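Local coordinates for antifreeze protein (Marinomonas primoryensis, PDB 3P4G) that binds calcium along one edge of a right-handed beta-helix and probably binds ice through ordered, anchored waters, as a hyperactive antifreeze, at residues D78-V92 with D97-V111. Numbering follows the deposited sequence.
Sequences DMGTGNDQLYVAGDV and DAGTGNDEIYIKGDV. With CA (calcium ion), chain G; CA (calcium ion), chain H; CA (calcium ion), chain F.
Strands 85-88 and 104-107 run parallel, axes 4.7 Å apart, pairing Gln85 with Glu104 through Val88 with Ile107 as successive coils of a right-handed, calcium-binding beta-helix. A backbone ladder from Asp84 O to Lys108 N joins them. In the turn that leads into the strands, a calcium ion is held between the coils by the carbonyl oxygens of Gly80, Gly82, Ala98 and Thr100 and by one carboxylate oxygen each from Asp84 and Asp103. Both aspartates bridge neighbouring ions: Asp84 OD1 reaches back to the calcium shared with Asp57, Asp103 OD2 forward to the one shared with Asp122. Asp103 OD1 lies 2.4 Å from the calcium between the two coils and also accepts Asp84 N on its anti side at 2.9 Å. Gly101 has no room for a side chain, which would strike Gly82 O. Asn83 OD1 takes the Asn102 N-H at 2.8 Å, its CG swung beside its own backbone N (chi1 -63°). On the outer face Tyr87 and Tyr106 point the same way, nearly parallel (21°) yet offset, so little of one ring lies over the other; Tyr87 CE1 meets Tyr106 CD2 at 3.7 Å. Inside, Val92 CG2 packs across Ile107 CG2 at 3.8 Å. At the opposite turn Asp91 OD1 receives Asp110 N from above its carboxylate plane, at 2.8 Å. With an alanine in place of Asp91, Asp110 N would probably lose this acceptor and a bridging water its Asp91 partner. The Asp110 carboxylate also has a polar partner in Asn129 of the next coil; that water donates to both Asp91 OD2 and Asp110 OD2, the latter at 2.6 Å.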
ATOM      1  N   ASP A  78       8.901 -23.024   5.135  1.00  9.14           N
ATOM      2  CA  ASP A  78      10.093 -22.334   4.615  1.00  9.60           C
ATOM      3  C   ASP A  78      10.405 -22.862   3.209  1.00 10.20           C
ATOM      4  O   ASP A  78      10.613 -24.086   3.023  1.00 10.76           O
ATOM      5  CB  ASP A  78      11.244 -22.531   5.636  1.00 10.52           C
ATOM      6  CG  ASP A  78      12.529 -21.829   5.263  1.00 10.31           C
ATOM      7  OD1 ASP A  78      12.636 -21.141   4.239  1.00 10.88           O
ATOM      8  OD2 ASP A  78      13.507 -22.001   6.035  1.00 14.80           O
ATOM      9  N   MET A  79      10.362 -21.967   2.228  1.00  8.65           N
ATOM     10  CA  MET A  79      10.565 -22.363   0.808  1.00  9.37           C
ATOM     11  C   MET A  79      12.080 -22.418   0.545  1.00  8.47           C
ATOM     12  O   MET A  79      12.541 -23.033  -0.434  1.00  8.52           O
ATOM     13  CB  MET A  79       9.866 -21.402  -0.151  1.00  8.86           C
ATOM     14  CG  MET A  79       8.336 -21.331   0.071  1.00  7.95           C
ATOM     15  SD  MET A  79       7.482 -22.939  -0.134  1.00 11.35           S
ATOM     16  CE  MET A  79       7.612 -23.264  -1.908  1.00 12.00           C
ATOM     17  N   GLY A  80      12.832 -21.812   1.454  1.00  7.72           N
ATOM     18  CA  GLY A  80      14.314 -21.829   1.436  1.00  9.09           C
ATOM     19  C   GLY A  80      14.923 -20.985   0.341  1.00  8.69           C
ATOM     20  O   GLY A  80      14.254 -20.142  -0.325  1.00  8.14           O
ATOM     21  N   THR A  81      16.226 -21.166   0.183  1.00  8.94           N
ATOM     22  CA  THR A  81      16.934 -20.565  -0.943  1.00  8.37           C
ATOM     23  C   THR A  81      16.305 -21.088  -2.235  1.00  9.30           C
ATOM     24  O   THR A  81      15.646 -22.143  -2.260  1.00  8.84           O
ATOM     25  CB  THR A  81      18.463 -20.854  -0.934  1.00  8.70           C
ATOM     26  OG1 THR A  81      18.738 -22.261  -1.061  1.00  9.11           O
ATOM     27  CG2 THR A  81      19.110 -20.265   0.369  1.00 10.49           C
ATOM     28  N   GLY A  82      16.476 -20.345  -3.308  1.00  9.38           N
ATOM     29  CA  GLY A  82      15.884 -20.799  -4.571  1.00  9.69           C
ATOM     30  C   GLY A  82      14.712 -19.950  -5.006  1.00  8.89           C
ATOM     31  O   GLY A  82      14.146 -19.193  -4.203  1.00  7.29           O
ATOM     32  N   ASN A  83      14.353 -20.104  -6.281  1.00  8.27           N
ATOM     33  CA  ASN A  83      13.163 -19.441  -6.854  1.00  8.52           C
ATOM     34  C   ASN A  83      11.966 -20.410  -6.667  1.00  8.44           C
ATOM     35  O   ASN A  83      11.773 -21.340  -7.476  1.00  9.39           O
ATOM     36  CB  ASN A  83      13.384 -19.202  -8.364  1.00  8.60           C
ATOM     37  CG  ASN A  83      14.553 -18.267  -8.666  1.00  9.80           C
ATOM     38  OD1 ASN A  83      14.909 -17.356  -7.890  1.00  8.92           O
ATOM     39  ND2 ASN A  83      15.169 -18.492  -9.821  1.00 13.09           N
ATOM     40  N   ASP A  84      11.215 -20.233  -5.580  1.00  7.61           N
ATOM     41  CA  ASP A  84      10.212 -21.228  -5.121  1.00  8.27           C
ATOM     42  C   ASP A  84       8.798 -20.813  -5.439  1.00  9.24           C
ATOM     43  O   ASP A  84       8.524 -19.607  -5.555  1.00  9.15           O
ATOM     44  CB  ASP A  84      10.365 -21.456  -3.628  1.00 10.36           C
ATOM     45  CG  ASP A  84      11.786 -21.882  -3.248  1.00  9.99           C
ATOM     46  OD1 ASP A  84      12.247 -23.008  -3.614  1.00  9.19           O
ATOM     47  OD2 ASP A  84      12.491 -21.092  -2.592  1.00  8.32           O
ATOM     48  N   GLN A  85       7.892 -21.791  -5.530  1.00  7.35           N
ATOM     49  CA  GLN A  85       6.505 -21.476  -5.936  1.00  8.61           C
ATOM     50  C   GLN A  85       5.580 -22.171  -4.958  1.00  8.89           C
ATOM     51  O   GLN A  85       5.664 -23.408  -4.789  1.00 10.87           O
ATOM     52  CB  GLN A  85       6.277 -22.014  -7.327  1.00  9.48           C
ATOM     53  CG  GLN A  85       4.946 -21.552  -7.946  1.00  9.60           C
ATOM     54  CD  GLN A  85       4.826 -21.987  -9.404  1.00 13.70           C
ATOM     55  OE1 GLN A  85       5.815 -22.015 -10.133  1.00 12.24           O
ATOM     56  NE2 GLN A  85       3.611 -22.337  -9.821  1.00 14.50           N
ATOM     57  N   LEU A  86       4.749 -21.384  -4.292  1.00  8.53           N
ATOM     58  CA  LEU A  86       3.843 -21.889  -3.249  1.00  9.24           C
ATOM     59  C   LEU A  86       2.411 -21.616  -3.578  1.00  9.42           C
ATOM     60  O   LEU A  86       2.054 -20.504  -4.016  1.00  8.87           O
ATOM     61  CB  LEU A  86       4.235 -21.287  -1.880  1.00  8.00           C
ATOM     62  CG  LEU A  86       3.227 -21.513  -0.737  1.00  8.66           C
ATOM     63  CD1 LEU A  86       3.114 -23.030  -0.450  1.00 10.18           C
ATOM     64  CD2 LEU A  86       3.723 -20.756   0.512  1.00  9.90           C
ATOM     65  N   TYR A  87       1.562 -22.646  -3.414  1.00 10.10           N
ATOM     66  CA  TYR A  87       0.131 -22.462  -3.550  1.00 11.21           C
ATOM     67  C   TYR A  87      -0.489 -22.977  -2.250  1.00 11.16           C
ATOM     68  O   TYR A  87      -0.148 -24.058  -1.801  1.00 11.15           O
ATOM     69  CB  TYR A  87      -0.384 -23.280  -4.724  1.00 12.31           C
ATOM     70  CG  TYR A  87      -1.908 -23.292  -4.800  1.00 13.83           C
ATOM     71  CD1 TYR A  87      -2.602 -22.204  -5.322  1.00 16.04           C
ATOM     72  CD2 TYR A  87      -2.629 -24.394  -4.354  1.00 17.63           C
ATOM     73  CE1 TYR A  87      -4.002 -22.220  -5.379  1.00 20.55           C
ATOM     74  CE2 TYR A  87      -4.023 -24.426  -4.425  1.00 19.23           C
ATOM     75  CZ  TYR A  87      -4.690 -23.350  -4.945  1.00 20.99           C
ATOM     76  OH  TYR A  87      -6.071 -23.352  -4.996  1.00 24.30           O
ATOM     77  N   VAL A  88      -1.319 -22.166  -1.620  1.00 10.99           N
ATOM     78  CA  VAL A  88      -2.159 -22.602  -0.478  1.00 10.37           C
ATOM     79  C   VAL A  88      -3.651 -22.271  -0.774  1.00 10.76           C
ATOM     80  O   VAL A  88      -3.977 -21.088  -0.965  1.00 10.50           O
ATOM     81  CB  VAL A  88      -1.727 -21.888   0.824  1.00 10.43           C
ATOM     82  CG1 VAL A  88      -2.688 -22.295   1.943  1.00 11.28           C
ATOM     83  CG2 VAL A  88      -0.283 -22.218   1.197  1.00 12.08           C
ATOM     84  N   ALA A  89      -4.546 -23.271  -0.807  1.00 10.77           N
ATOM     85  CA  ALA A  89      -5.962 -23.010  -1.089  1.00 11.28           C
ATOM     86  C   ALA A  89      -6.738 -22.513   0.132  1.00 11.91           C
ATOM     87  O   ALA A  89      -7.763 -21.868  -0.019  1.00 13.30           O
ATOM     88  CB  ALA A  89      -6.628 -24.286  -1.629  1.00 12.40           C
ATOM     89  N   GLY A  90      -6.254 -22.868   1.334  1.00 11.57           N
ATOM     90  CA  GLY A  90      -6.891 -22.488   2.589  1.00 11.79           C
ATOM     91  C   GLY A  90      -6.291 -21.241   3.187  1.00 11.77           C
ATOM     92  O   GLY A  90      -5.836 -20.341   2.458  1.00 11.55           O
ATOM     93  N   ASP A  91      -6.250 -21.227   4.528  1.00 11.80           N
ATOM     94  CA  ASP A  91      -5.770 -20.073   5.286  1.00 11.00           C
ATOM     95  C   ASP A  91      -4.344 -20.355   5.746  1.00 11.08           C
ATOM     96  O   ASP A  91      -3.904 -21.502   5.802  1.00 11.71           O
ATOM     97  CB  ASP A  91      -6.651 -19.845   6.531  1.00 11.31           C
ATOM     98  CG  ASP A  91      -8.092 -19.493   6.171  1.00 13.15           C
ATOM     99  OD1 ASP A  91      -8.329 -18.893   5.106  1.00 12.51           O
ATOM    100  OD2 ASP A  91      -9.010 -19.779   6.980  1.00 17.03           O
ATOM    101  N   VAL A  92      -3.662 -19.290   6.112  1.00 10.63           N
ATOM    102  CA  VAL A  92      -2.297 -19.381   6.612  1.00 10.14           C
ATOM    103  C   VAL A  92      -2.322 -18.845   8.023  1.00 11.51           C
ATOM    104  O   VAL A  92      -2.602 -17.638   8.240  1.00 12.05           O
ATOM    105  CB  VAL A  92      -1.310 -18.591   5.746  1.00 10.07           C
ATOM    106  CG1 VAL A  92       0.066 -18.550   6.424  1.00 11.40           C
ATOM    107  CG2 VAL A  92      -1.182 -19.233   4.381  1.00 10.13           C
ATOM    108  N   ASP A  97       8.045 -18.274   5.195  1.00  9.54           N
ATOM    109  CA  ASP A  97       9.232 -17.548   4.744  1.00  8.50           C
ATOM    110  C   ASP A  97       9.557 -18.118   3.350  1.00  9.48           C
ATOM    111  O   ASP A  97       9.779 -19.334   3.206  1.00  8.76           O
ATOM    112  CB  ASP A  97      10.372 -17.837   5.704  1.00  8.70           C
ATOM    113  CG  ASP A  97      11.718 -17.234   5.253  1.00 11.50           C
ATOM    114  OD1 ASP A  97      11.772 -16.374   4.327  1.00  9.97           O
ATOM    115  OD2 ASP A  97      12.742 -17.620   5.908  1.00 16.54           O
ATOM    116  N   ALA A  98       9.527 -17.252   2.350  1.00  7.89           N
ATOM    117  CA  ALA A  98       9.882 -17.666   0.984  1.00  9.14           C
ATOM    118  C   ALA A  98      11.413 -17.670   0.774  1.00  8.89           C
ATOM    119  O   ALA A  98      11.909 -18.247  -0.197  1.00  9.03           O
ATOM    120  CB  ALA A  98       9.169 -16.767  -0.062  1.00  7.73           C
ATOM    121  N   GLY A  99      12.157 -17.113   1.705  1.00  8.80           N
ATOM    122  CA  GLY A  99      13.612 -17.041   1.628  1.00  9.13           C
ATOM    123  C   GLY A  99      14.194 -16.189   0.514  1.00  9.32           C
ATOM    124  O   GLY A  99      13.506 -15.399  -0.179  1.00  7.93           O
ATOM    125  N   THR A 100      15.482 -16.338   0.351  1.00  9.36           N
ATOM    126  CA  THR A 100      16.147 -15.738  -0.802  1.00  9.55           C
ATOM    127  C   THR A 100      15.566 -16.315  -2.114  1.00  9.15           C
ATOM    128  O   THR A 100      14.852 -17.333  -2.114  1.00  8.64           O
ATOM    129  CB  THR A 100      17.673 -15.935  -0.763  1.00  9.30           C
ATOM    130  OG1 THR A 100      17.999 -17.320  -0.985  1.00  9.30           O
ATOM    131  CG2 THR A 100      18.277 -15.492   0.578  1.00 10.33           C
ATOM    132  N   GLY A 101      15.827 -15.624  -3.220  1.00  8.86           N
ATOM    133  CA  GLY A 101      15.331 -16.072  -4.521  1.00  9.99           C
ATOM    134  C   GLY A 101      14.088 -15.278  -4.933  1.00  8.47           C
ATOM    135  O   GLY A 101      13.450 -14.617  -4.110  1.00  7.76           O
ATOM    136  N   ASN A 102      13.720 -15.410  -6.193  1.00  8.90           N
ATOM    137  CA  ASN A 102      12.548 -14.734  -6.784  1.00  9.34           C
ATOM    138  C   ASN A 102      11.367 -15.680  -6.647  1.00  8.33           C
ATOM    139  O   ASN A 102      11.204 -16.609  -7.445  1.00  8.27           O
ATOM    140  CB  ASN A 102      12.767 -14.443  -8.242  1.00  8.18           C
ATOM    141  CG  ASN A 102      14.004 -13.591  -8.490  1.00 10.66           C
ATOM    142  OD1 ASN A 102      14.255 -12.621  -7.772  1.00 10.86           O
ATOM    143  ND2 ASN A 102      14.765 -13.930  -9.526  1.00 11.93           N
ATOM    144  N   ASP A 103      10.646 -15.499  -5.554  1.00  6.91           N
ATOM    145  CA  ASP A 103       9.602 -16.467  -5.114  1.00  6.55           C
ATOM    146  C   ASP A 103       8.176 -16.025  -5.507  1.00  8.64           C
ATOM    147  O   ASP A 103       7.861 -14.804  -5.552  1.00  9.11           O
ATOM    148  CB  ASP A 103       9.678 -16.609  -3.598  1.00  7.88           C
ATOM    149  CG  ASP A 103      11.007 -17.138  -3.135  1.00  6.34           C
ATOM    150  OD1 ASP A 103      11.365 -18.294  -3.450  1.00  7.59           O
ATOM    151  OD2 ASP A 103      11.766 -16.405  -2.452  1.00  8.24           O
ATOM    152  N   GLU A 104       7.306 -17.022  -5.700  1.00  7.11           N
ATOM    153  CA  GLU A 104       5.940 -16.786  -6.164  1.00  8.20           C
ATOM    154  C   GLU A 104       5.041 -17.459  -5.142  1.00  9.75           C
ATOM    155  O   GLU A 104       5.165 -18.663  -4.922  1.00 10.72           O
ATOM    156  CB  GLU A 104       5.771 -17.361  -7.564  1.00 10.18           C
ATOM    157  CG  GLU A 104       4.380 -17.202  -8.081  1.00  9.65           C
ATOM    158  CD  GLU A 104       4.246 -17.332  -9.603  1.00 14.18           C
ATOM    159  OE1 GLU A 104       5.233 -17.386 -10.370  1.00 11.98           O
ATOM    160  OE2 GLU A 104       3.081 -17.346 -10.054  1.00 12.93           O
ATOM    161  N   ILE A 105       4.210 -16.669  -4.468  1.00  9.24           N
ATOM    162  CA  ILE A 105       3.290 -17.196  -3.398  1.00  9.02           C
ATOM    163  C   ILE A 105       1.836 -16.875  -3.802  1.00  9.43           C
ATOM    164  O   ILE A 105       1.516 -15.740  -4.201  1.00  9.11           O
ATOM    165  CB  ILE A 105       3.573 -16.549  -2.064  1.00  9.72           C
ATOM    166  CG1 ILE A 105       4.950 -16.977  -1.526  1.00  7.64           C
ATOM    167  CG2 ILE A 105       2.515 -16.970  -1.031  1.00  9.62           C
ATOM    168  CD1 ILE A 105       5.340 -16.218  -0.234  1.00  9.51           C
ATOM    169  N   TYR A 106       0.952 -17.880  -3.716  1.00  9.03           N
ATOM    170  CA  TYR A 106      -0.425 -17.673  -3.956  1.00  9.72           C
ATOM    171  C   TYR A 106      -1.202 -18.359  -2.852  1.00  8.91           C
ATOM    172  O   TYR A 106      -1.225 -19.585  -2.808  1.00  9.40           O
ATOM    173  CB  TYR A 106      -0.819 -18.330  -5.297  1.00 10.02           C
ATOM    174  CG  TYR A 106      -2.211 -17.958  -5.798  1.00 12.61           C
ATOM    175  CD1 TYR A 106      -2.385 -16.978  -6.765  1.00 15.15           C
ATOM    176  CD2 TYR A 106      -3.365 -18.589  -5.292  1.00 17.05           C
ATOM    177  CE1 TYR A 106      -3.646 -16.658  -7.246  1.00 16.14           C
ATOM    178  CE2 TYR A 106      -4.648 -18.235  -5.748  1.00 20.62           C
ATOM    179  CZ  TYR A 106      -4.769 -17.276  -6.724  1.00 19.42           C
ATOM    180  OH  TYR A 106      -6.040 -16.917  -7.185  1.00 20.81           O
ATOM    181  N   ILE A 107      -1.838 -17.562  -2.007  1.00  7.48           N
ATOM    182  CA  ILE A 107      -2.687 -18.047  -0.916  1.00  7.94           C
ATOM    183  C   ILE A 107      -4.121 -17.569  -1.196  1.00 10.04           C
ATOM    184  O   ILE A 107      -4.385 -16.364  -1.301  1.00 10.73           O
ATOM    185  CB  ILE A 107      -2.193 -17.461   0.414  1.00  6.89           C
ATOM    186  CG1 ILE A 107      -0.761 -17.955   0.701  1.00  7.27           C
ATOM    187  CG2 ILE A 107      -3.199 -17.753   1.514  1.00  9.54           C
ATOM    188  CD1 ILE A 107       0.027 -16.941   1.503  1.00  8.97           C
ATOM    189  N   LYS A 108      -5.052 -18.508  -1.327  1.00  9.95           N
ATOM    190  CA  LYS A 108      -6.426 -18.139  -1.688  1.00 12.19           C
ATOM    191  C   LYS A 108      -7.158 -17.523  -0.479  1.00 11.57           C
ATOM    192  O   LYS A 108      -8.018 -16.641  -0.636  1.00 13.36           O
ATOM    193  CB  LYS A 108      -7.176 -19.396  -2.184  1.00 13.21           C
ATOM    194  CG  LYS A 108      -8.501 -19.153  -2.835  1.00 20.22           C
ATOM    195  CD  LYS A 108      -9.152 -20.470  -3.408  1.00 28.71           C
ATOM    196  CE  LYS A 108     -10.689 -20.277  -3.595  1.00 34.83           C
ATOM    197  NZ  LYS A 108     -11.474 -21.553  -3.811  1.00 38.92           N
ATOM    198  N   GLY A 109      -6.852 -18.021   0.707  1.00 11.09           N
ATOM    199  CA  GLY A 109      -7.616 -17.664   1.943  1.00 10.72           C
ATOM    200  C   GLY A 109      -7.053 -16.466   2.725  1.00 10.37           C
ATOM    201  O   GLY A 109      -6.352 -15.585   2.176  1.00  9.32           O
ATOM    202  N   ASP A 110      -7.298 -16.464   4.038  1.00 10.12           N
ATOM    203  CA  ASP A 110      -6.890 -15.339   4.892  1.00 10.19           C
ATOM    204  C   ASP A 110      -5.555 -15.683   5.501  1.00 11.56           C
ATOM    205  O   ASP A 110      -5.256 -16.872   5.696  1.00 12.33           O
ATOM    206  CB  ASP A 110      -7.886 -15.224   6.032  1.00 11.30           C
ATOM    207  CG  ASP A 110      -9.291 -14.866   5.550  1.00 13.46           C
ATOM    208  OD1 ASP A 110      -9.448 -13.954   4.730  1.00 11.44           O
ATOM    209  OD2 ASP A 110     -10.256 -15.469   6.046  1.00 16.41           O
ATOM    210  N   VAL A 111      -4.777 -14.655   5.802  1.00  9.87           N
ATOM    211  CA  VAL A 111      -3.467 -14.857   6.362  1.00  9.86           C
ATOM    212  C   VAL A 111      -3.456 -14.156   7.698  1.00 11.75           C
ATOM    213  O   VAL A 111      -3.621 -12.934   7.757  1.00 11.72           O
ATOM    214  CB  VAL A 111      -2.374 -14.238   5.454  1.00  8.45           C
ATOM    215  CG1 VAL A 111      -0.960 -14.187   6.250  1.00 10.53           C
ATOM    216  CG2 VAL A 111      -2.293 -15.031   4.161  1.00  9.41           C
TER
HETATM  217 CA    CA G 403      13.175 -18.916  -2.067  1.00  3.40          CA
HETATM  218 CA    CA H 404      12.448 -14.196  -1.991  1.00  3.86          CA
HETATM  219 CA    CA F 402      13.940 -23.683  -2.186  1.00  3.35          CA
HETATM  220  O   HOH W   1      14.674 -19.294   4.229  1.00  6.27           O
HETATM  221  O   HOH W   2      13.269 -19.635   7.583  1.00 14.99           O
HETATM  222  O   HOH W   3      18.147 -18.127  -3.669  1.00  8.19           O
HETATM  223  O   HOH W   4     -10.432 -17.499   7.740  1.00 12.36           O